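Local atomic coordinates of lysozyme (Asticcacaulis excentricus, PDB entry 6H9D), a protein that probably serves cell morphogenesis and stalk synthesis as a muramidase domain co-opted from a phage lysozyme, an enzyme that cleaves peptidoglycan. Residues A[136-139]-A[140-144]; A[47-50]-A[51-54]; A[76-79]-A[80-84]; A[94-97]-A[98-101]. One frame throughout, in Å; residues are numbered along the deposited sequence.

Interaction 1 of 4, residues A[136-139]-A[140-144]; sequences IRRR and ASEKS
Two consecutive arginines, Arg138 and Arg139, grip the carboxylate of Glu142 through salt bridges, one to each oxygen. Arg138 NE lies 2.8 Å from Glu142 OE2 in a fairly straight bond (162°). The oxygen sits in the guanidinium plane but is met from above the plane of the carboxylate; the two flat groups are turned 63° apart. Arg138 reaches this position with CG anti to the backbone N (chi1 -176°) and the chain extended to NE. Arg139 instead bends at chi2 and runs alongside Glu142, its guanidinium nearly coplanar with the carboxylate. Its NH1 comes to the syn side of Glu142 OE1, at a distance (2.5 Å) short enough to be read with caution and with a bent N-H.

This salt-bridge network spans one turn of helix 133-146 and faces helix 78-91 of the phage-lysozyme fold. On helix 78-91, Ser86 OG bonds both Glu142 OE2 and Arg138 NH2; Arg139 NE donates to Trp120 O, in the loop after helix 110-116. The flanking positive charges probably favour an ionised, buried Glu142.

Packing against the backbone is supplied by Lys143, whose CG lies 3.0 Å from Arg139 O before the chain bends away to carry NZ to Asp118. Arg139 O also accepts the helical bond from Lys143 N at 2.8 Å.

Interaction 2 of 4, residues A[47-50]-A[51-54]; sequences RVTA and EDAD
Thr49 OG1 is held from two directions, by the backbone N-H of Asp52 and by a water. Asp52 N donates to Thr49 OG1 over 3.0 Å at 162°, and the return bond runs from Thr49 N to Asp52 OD2 at 3.3 Å and 171°. Together these two reciprocal bonds make a capping box at the start of helix 50-71, with Thr49, the last residue of the loop after strand 32-35, as the N-cap.

The hydroxyl is placed for this by a chi1 of 60°, which sets OG1 between the backbone N and the carbonyl carbon of its own residue. Asp52 turns its carboxylate back beside Thr49, and Thr49 N approaches OD2 from above the carboxylate plane. By accepting from Asp52 N, OG1 caps an N-H of the first helical turn, and the carboxylate near the helix N-terminus would probably be favoured by the helix dipole. Regular helical bonding begins at once, with Ala53 N 2.9 Å from Thr49 O.

Ahead of the cap, Val48 tucks its side chain against Asp52, CB to CB at 3.7 Å, and its backbone is hydrogen-bonded to Gln22. Further along, Asp54 is committed to Arg58 and Lys15. The water 2.9 Å from Thr49 OG1 donates to Glu51 OE1 at 2.7 Å.

Interaction 3 of 4, residues A[76-79]-A[80-84]; sequences LTQN and QFDAL
The Phe81 ring meets Leu76 at its edge: Leu76 CD1 lies in the ring plane, 3.8 Å from Phe81 CD1, with the two side chains at about a right angle. The ring of His4 also packs on Phe81. The other flat pair is the Gln78 amide and the Asp82 carboxylate, whose planes are 50° apart. Gln78 NE2 donates to Asp82 OD1 at 2.8 Å, the acceptor lying in the amide plane but the donor standing above the carboxylate. Gln78 can fold forward in this way because its chain, leaving CB opposite the backbone N (chi1 180°), bends at chi2.

Thr77 and Gln80 form a capping box that starts helix 78-91 of the phage-lysozyme fold. Gln80 N donates to Thr77 OG1 at 3.1 Å, and the extended Gln80 side chain brings OE1 back to accept from Thr77 N at 2.9 Å (168°).

A water bridges Asn79 and Asp82, donating to Asn79 OD1 and Asp82 OD2, each at 2.6 Å, and Asn79 ND2 donates to Thr148 O. Ser7 OG is a further partner of Asp82 OD2, as Lys5 O is of Gln78 NE2, which ties the helix start to the N-terminal segment. On the apolar side, Leu76 CD2 meets Leu84 CD1 at 4.2 Å.

Interaction 4 of 4, residues A[94-97]-A[98-101]; sequences EAFG and QSDV
Ser99 folds back on Phe96, and its side chain can be followed outward from CB. The CB atom rests 3.4 Å from Phe96 O, and at the same 3.4 Å from Ala95 O, so it packs against carbonyls of the last turn of helix 93-97. Beyond it, OG donates to Phe96 O at 2.7 Å, arriving in the plane of the carbonyl and on a lone pair. With chi1 at 66°, OG is turned back over its own backbone, to Phe96 O. The same OG comes within 3.9 Å of Phe96 CD1, an oblique approach to the ring.

Phe96 O is thus gripped twice by one residue, since Ser99 N also donates to it at 3.0 Å, this time from above the carbonyl plane. The preceding N-H is less well aimed: Gln98 N reaches Ala95 O at 3.2 Å, again from above the carbonyl plane, with only a weak bond to Glu94 O. The Gln98 chain bends at chi2 and lies back over the backbone, where CG is 3.6 Å from Glu94 O.

The Phe96 ring itself turns inward, packing on Phe87, Cys88 and Ile91 of helix 78-91 and on Val68 and Leu71 of helix 50-71. Asp100 OD1, which accepts from Val101 N, is also bonded by Trp120 NE1. Ser99 OG further accepts from Leu102 N, an N-cap bond: Ser99 both closes on the end of helix 93-97 and caps the start of helix 100-106.

In the fold
Interactions 1, 3 and 4 belong to the helical body of the phage-lysozyme fold and are partly buried, whereas interaction 2 is a surface contact whose centre lies about 31 Å from that of interaction 4, on the opposite side of the chain's centre. Interaction 3 is the go-between: Ala83 CB packs on Glu142 O of interaction 1 at 3.4 Å, and Leu84 CD2 on Val101 CG1 of interaction 4 at 4.1 Å. Interactions 2 and 3 share the capping-box device on successive long helices, but interaction 3 has a larger apolar part, with two leucines and a phenylalanine. Interaction 1 relies on charge within a helix, while interaction 4 uses a hydroxyl between two short ones.

Interaction 1 of 4, residues A[136-139]-A[140-144]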
# COMPACT_ATOMS: atom_id res chain seq x y z
N ILE A 136 -3.35 5.19 11.90
CA ILE A 136 -4.77 5.10 12.35
C ILE A 136 -5.64 5.68 11.23
O ILE A 136 -6.60 5.07 10.86
CB ILE A 136 -5.01 5.86 13.67
CG1 ILE A 136 -4.14 5.34 14.81
CG2 ILE A 136 -6.48 5.85 14.02
CD1 ILE A 136 -4.49 3.96 15.24
N ARG A 137 -5.24 6.83 10.71
CA ARG A 137 -5.97 7.48 9.60
C ARG A 137 -5.95 6.58 8.36
O ARG A 137 -6.99 6.36 7.76
CB ARG A 137 -5.34 8.84 9.30
CG ARG A 137 -5.44 9.85 10.42
CD ARG A 137 -5.00 11.26 10.02
NE ARG A 137 -5.79 11.83 8.95
CZ ARG A 137 -5.55 12.99 8.34
NH1 ARG A 137 -4.45 13.67 8.59
NH2 ARG A 137 -6.42 13.46 7.48
N ARG A 138 -4.78 6.05 8.04
CA ARG A 138 -4.64 5.20 6.87
C ARG A 138 -5.54 3.96 6.96
O ARG A 138 -6.24 3.64 6.02
CB ARG A 138 -3.17 4.80 6.63
CG ARG A 138 -2.99 3.99 5.36
CD ARG A 138 -1.54 3.75 4.98
NE ARG A 138 -1.48 3.08 3.70
CZ ARG A 138 -0.71 3.47 2.70
NH1 ARG A 138 0.14 4.46 2.88
NH2 ARG A 138 -0.82 2.88 1.52
N ARG A 139 -5.46 3.27 8.10
CA ARG A 139 -6.24 2.06 8.34
C ARG A 139 -7.73 2.34 8.24
O ARG A 139 -8.49 1.52 7.71
CB ARG A 139 -5.90 1.47 9.70
CG ARG A 139 -4.47 0.96 9.82
CD ARG A 139 -3.98 0.38 8.51
NE ARG A 139 -2.55 0.08 8.55
CZ ARG A 139 -1.73 0.22 7.51
NH1 ARG A 139 -2.19 0.67 6.35
NH2 ARG A 139 -0.45 -0.09 7.64
N ALA A 140 -8.16 3.48 8.76
CA ALA A 140 -9.60 3.83 8.71
C ALA A 140 -10.06 3.91 7.25
O ALA A 140 -11.06 3.31 6.88
CB ALA A 140 -9.83 5.09 9.46
N SER A 141 -9.27 4.60 6.41
CA SER A 141 -9.57 4.72 4.97
C SER A 141 -9.52 3.35 4.27
O SER A 141 -10.38 3.04 3.44
CB SER A 141 -8.64 5.69 4.28
OG SER A 141 -8.73 6.97 4.84
N GLU A 142 -8.51 2.53 4.58
CA GLU A 142 -8.39 1.21 3.92
C GLU A 142 -9.57 0.31 4.33
O GLU A 142 -10.17 -0.39 3.51
CB GLU A 142 -7.03 0.59 4.27
CG GLU A 142 -5.89 1.24 3.50
CD GLU A 142 -4.48 0.91 3.97
OE1 GLU A 142 -4.35 0.46 5.10
OE2 GLU A 142 -3.53 1.17 3.21
N LYS A 143 -9.89 0.32 5.62
CA LYS A 143 -10.95 -0.51 6.14
C LYS A 143 -12.30 -0.07 5.55
O LYS A 143 -13.11 -0.93 5.17
CB LYS A 143 -10.99 -0.44 7.67
CG LYS A 143 -9.83 -1.13 8.37
CD LYS A 143 -9.69 -0.77 9.83
CE LYS A 143 -10.83 -1.28 10.67
NZ LYS A 143 -10.65 -0.87 12.08
N SER A 144 -12.52 1.24 5.45
CA SER A 144 -13.76 1.79 4.84
C SER A 144 -13.94 1.24 3.43
O SER A 144 -14.98 0.67 3.13
CB SER A 144 -13.80 3.29 4.82
OG SER A 144 -14.05 3.78 6.12

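Interaction 2 of 4, residues A[47-50]-A[51-54]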
# COMPACT_ATOMS: atom_id res chain seq x y z
N ARG A 47 12.79 15.24 -13.21
CA ARG A 47 11.61 16.04 -12.80
C ARG A 47 10.36 15.29 -13.26
O ARG A 47 10.43 14.66 -14.31
CB ARG A 47 11.68 17.45 -13.39
CG ARG A 47 12.84 18.31 -12.93
CD ARG A 47 12.83 19.71 -13.55
NE ARG A 47 13.21 20.83 -12.68
CZ ARG A 47 12.95 22.12 -12.92
NH1 ARG A 47 12.15 22.46 -13.91
NH2 ARG A 47 13.48 23.06 -12.17
N VAL A 48 9.27 15.37 -12.50
CA VAL A 48 8.02 14.68 -12.92
C VAL A 48 6.81 15.58 -12.74
O VAL A 48 6.79 16.38 -11.83
CB VAL A 48 7.77 13.39 -12.12
CG1 VAL A 48 8.76 12.29 -12.41
CG2 VAL A 48 7.70 13.68 -10.64
N THR A 49 5.84 15.41 -13.62
CA THR A 49 4.51 16.03 -13.44
C THR A 49 3.66 15.08 -12.59
O THR A 49 4.08 13.93 -12.37
CB THR A 49 3.79 16.20 -14.78
OG1 THR A 49 3.61 14.92 -15.35
CG2 THR A 49 4.55 17.06 -15.75
N ALA A 50 2.50 15.54 -12.14
CA ALA A 50 1.61 14.65 -11.37
C ALA A 50 1.30 13.42 -12.23
O ALA A 50 1.27 12.36 -11.71
CB ALA A 50 0.37 15.41 -10.98
N GLU A 51 1.12 13.62 -13.53
CA GLU A 51 0.84 12.52 -14.52
C GLU A 51 2.00 11.51 -14.54
O GLU A 51 1.80 10.29 -14.52
CB GLU A 51 0.62 13.12 -15.93
CG GLU A 51 -0.38 12.39 -16.81
CD GLU A 51 -0.22 12.58 -18.33
OE1 GLU A 51 0.28 13.65 -18.75
OE2 GLU A 51 -0.54 11.64 -19.11
N ASP A 52 3.24 12.01 -14.60
CA ASP A 52 4.42 11.15 -14.62
C ASP A 52 4.52 10.35 -13.30
O ASP A 52 4.85 9.17 -13.28
CB ASP A 52 5.70 11.97 -14.81
CG ASP A 52 5.88 12.70 -16.13
OD1 ASP A 52 5.16 12.40 -17.08
OD2 ASP A 52 6.73 13.61 -16.18
N ALA A 53 4.23 11.02 -12.17
CA ALA A 53 4.32 10.41 -10.84
C ALA A 53 3.27 9.29 -10.71
O ALA A 53 3.54 8.27 -10.11
CB ALA A 53 4.16 11.46 -9.77
N ASP A 54 2.09 9.50 -11.32
CA ASP A 54 1.02 8.48 -11.36
C ASP A 54 1.54 7.22 -12.06
O ASP A 54 1.36 6.12 -11.57
CB ASP A 54 -0.24 9.00 -12.04
CG ASP A 54 -1.39 8.00 -12.01
OD1 ASP A 54 -1.45 7.16 -12.91
OD2 ASP A 54 -2.19 8.06 -11.07
O HOH W 1 2.77 14.63 -18.14

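Interaction 3 of 4, residues A[76-79]-A[80-84]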
# COMPACT_ATOMS: atom_id res chain seq x y z
N LEU A 76 -12.47 -11.93 -4.52
CA LEU A 76 -12.48 -10.58 -3.91
C LEU A 76 -13.33 -9.65 -4.76
O LEU A 76 -13.42 -9.85 -5.95
CB LEU A 76 -11.05 -10.02 -3.95
CG LEU A 76 -10.01 -10.69 -3.07
CD1 LEU A 76 -8.67 -10.05 -3.32
CD2 LEU A 76 -10.38 -10.59 -1.61
N THR A 77 -13.89 -8.64 -4.11
CA THR A 77 -14.56 -7.55 -4.85
C THR A 77 -13.46 -6.56 -5.25
O THR A 77 -12.37 -6.59 -4.65
CB THR A 77 -15.61 -6.85 -3.99
OG1 THR A 77 -14.97 -6.03 -3.02
CG2 THR A 77 -16.57 -7.79 -3.32
N GLN A 78 -13.74 -5.67 -6.19
CA GLN A 78 -12.72 -4.67 -6.59
C GLN A 78 -12.29 -3.83 -5.38
O GLN A 78 -11.13 -3.59 -5.26
CB GLN A 78 -13.26 -3.76 -7.68
CG GLN A 78 -12.25 -2.72 -8.13
CD GLN A 78 -11.11 -3.36 -8.87
OE1 GLN A 78 -11.31 -4.12 -9.81
NE2 GLN A 78 -9.91 -3.06 -8.45
N ASN A 79 -13.24 -3.40 -4.55
CA ASN A 79 -12.93 -2.58 -3.35
C ASN A 79 -12.03 -3.36 -2.39
O ASN A 79 -11.13 -2.77 -1.85
CB ASN A 79 -14.19 -2.08 -2.65
CG ASN A 79 -14.95 -1.08 -3.49
OD1 ASN A 79 -14.42 -0.55 -4.43
ND2 ASN A 79 -16.19 -0.82 -3.14
N GLN A 80 -12.29 -4.65 -2.21
CA GLN A 80 -11.50 -5.44 -1.28
C GLN A 80 -10.06 -5.52 -1.81
O GLN A 80 -9.10 -5.34 -1.06
CB GLN A 80 -12.08 -6.83 -1.11
CG GLN A 80 -13.33 -6.88 -0.23
CD GLN A 80 -14.01 -8.22 -0.33
OE1 GLN A 80 -13.83 -8.98 -1.27
NE2 GLN A 80 -14.80 -8.54 0.68
N PHE A 81 -9.95 -5.75 -3.11
CA PHE A 81 -8.65 -5.88 -3.77
C PHE A 81 -7.87 -4.57 -3.65
O PHE A 81 -6.73 -4.59 -3.25
CB PHE A 81 -8.83 -6.26 -5.24
CG PHE A 81 -7.51 -6.50 -5.92
CD1 PHE A 81 -6.76 -7.62 -5.59
CD2 PHE A 81 -6.95 -5.53 -6.74
CE1 PHE A 81 -5.52 -7.84 -6.18
CE2 PHE A 81 -5.71 -5.75 -7.32
CZ PHE A 81 -4.99 -6.89 -7.02
N ASP A 82 -8.52 -3.44 -3.98
CA ASP A 82 -7.92 -2.12 -3.94
C ASP A 82 -7.38 -1.83 -2.53
O ASP A 82 -6.27 -1.37 -2.37
CB ASP A 82 -8.94 -1.05 -4.33
CG ASP A 82 -9.22 -0.91 -5.82
OD1 ASP A 82 -8.47 -1.50 -6.64
OD2 ASP A 82 -10.16 -0.18 -6.14
N ALA A 83 -8.22 -2.06 -1.51
CA ALA A 83 -7.81 -1.83 -0.09
C ALA A 83 -6.65 -2.75 0.30
O ALA A 83 -5.75 -2.31 1.03
CB ALA A 83 -8.98 -2.03 0.84
N LEU A 84 -6.70 -4.02 -0.12
CA LEU A 84 -5.60 -4.96 0.22
C LEU A 84 -4.29 -4.54 -0.47
O LEU A 84 -3.24 -4.68 0.12
CB LEU A 84 -5.99 -6.39 -0.14
CG LEU A 84 -7.02 -7.04 0.79
CD1 LEU A 84 -7.36 -8.43 0.31
CD2 LEU A 84 -6.55 -7.08 2.23
O HOH W 2 -12.51 0.84 -5.49

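Interaction 4 of 4, residues A[94-97]-A[98-101]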
# COMPACT_ATOMS: atom_id res chain seq x y z
N GLU A 94 6.21 -9.13 2.31
CA GLU A 94 6.65 -10.15 3.25
C GLU A 94 5.72 -10.18 4.46
O GLU A 94 5.19 -11.21 4.85
CB GLU A 94 8.10 -9.89 3.69
CG GLU A 94 8.58 -10.89 4.74
CD GLU A 94 10.02 -10.72 5.18
OE1 GLU A 94 10.81 -10.14 4.41
OE2 GLU A 94 10.35 -11.15 6.30
N ALA A 95 5.55 -9.02 5.10
CA ALA A 95 4.69 -8.91 6.27
C ALA A 95 3.25 -9.30 5.91
O ALA A 95 2.53 -9.94 6.70
CB ALA A 95 4.78 -7.52 6.82
N PHE A 96 2.81 -8.92 4.71
CA PHE A 96 1.43 -9.20 4.29
C PHE A 96 1.23 -10.72 4.21
O PHE A 96 0.25 -11.24 4.72
CB PHE A 96 1.11 -8.58 2.93
CG PHE A 96 -0.30 -8.83 2.46
CD1 PHE A 96 -1.38 -8.33 3.15
CD2 PHE A 96 -0.53 -9.56 1.31
CE1 PHE A 96 -2.68 -8.58 2.72
CE2 PHE A 96 -1.82 -9.79 0.86
CZ PHE A 96 -2.89 -9.30 1.58
N GLY A 97 2.18 -11.40 3.55
CA GLY A 97 2.19 -12.86 3.45
C GLY A 97 1.99 -13.57 4.77
O GLY A 97 1.38 -14.62 4.82
N GLN A 98 2.50 -13.00 5.87
CA GLN A 98 2.49 -13.65 7.17
C GLN A 98 1.38 -13.09 8.07
O GLN A 98 1.32 -13.47 9.23
CB GLN A 98 3.83 -13.43 7.89
CG GLN A 98 5.03 -13.99 7.14
CD GLN A 98 4.79 -15.39 6.61
OE1 GLN A 98 4.92 -15.66 5.42
NE2 GLN A 98 4.41 -16.29 7.51
N SER A 99 0.52 -12.20 7.54
CA SER A 99 -0.35 -11.36 8.39
C SER A 99 -1.64 -12.09 8.79
O SER A 99 -2.19 -12.91 8.04
CB SER A 99 -0.69 -10.04 7.72
OG SER A 99 -1.49 -10.25 6.56
N ASP A 100 -2.10 -11.75 10.00
CA ASP A 100 -3.44 -12.00 10.49
C ASP A 100 -4.48 -11.61 9.42
O ASP A 100 -5.40 -12.37 9.15
CB ASP A 100 -3.69 -11.25 11.80
CG ASP A 100 -3.13 -9.82 11.92
OD1 ASP A 100 -2.57 -9.26 10.93
OD2 ASP A 100 -3.25 -9.25 13.01
N VAL A 101 -4.31 -10.41 8.84
CA VAL A 101 -5.24 -9.88 7.82
C VAL A 101 -5.44 -10.88 6.70
O VAL A 101 -6.57 -11.25 6.38
CB VAL A 101 -4.76 -8.52 7.27
CG1 VAL A 101 -5.62 -8.05 6.10
CG2 VAL A 101 -4.71 -7.48 8.37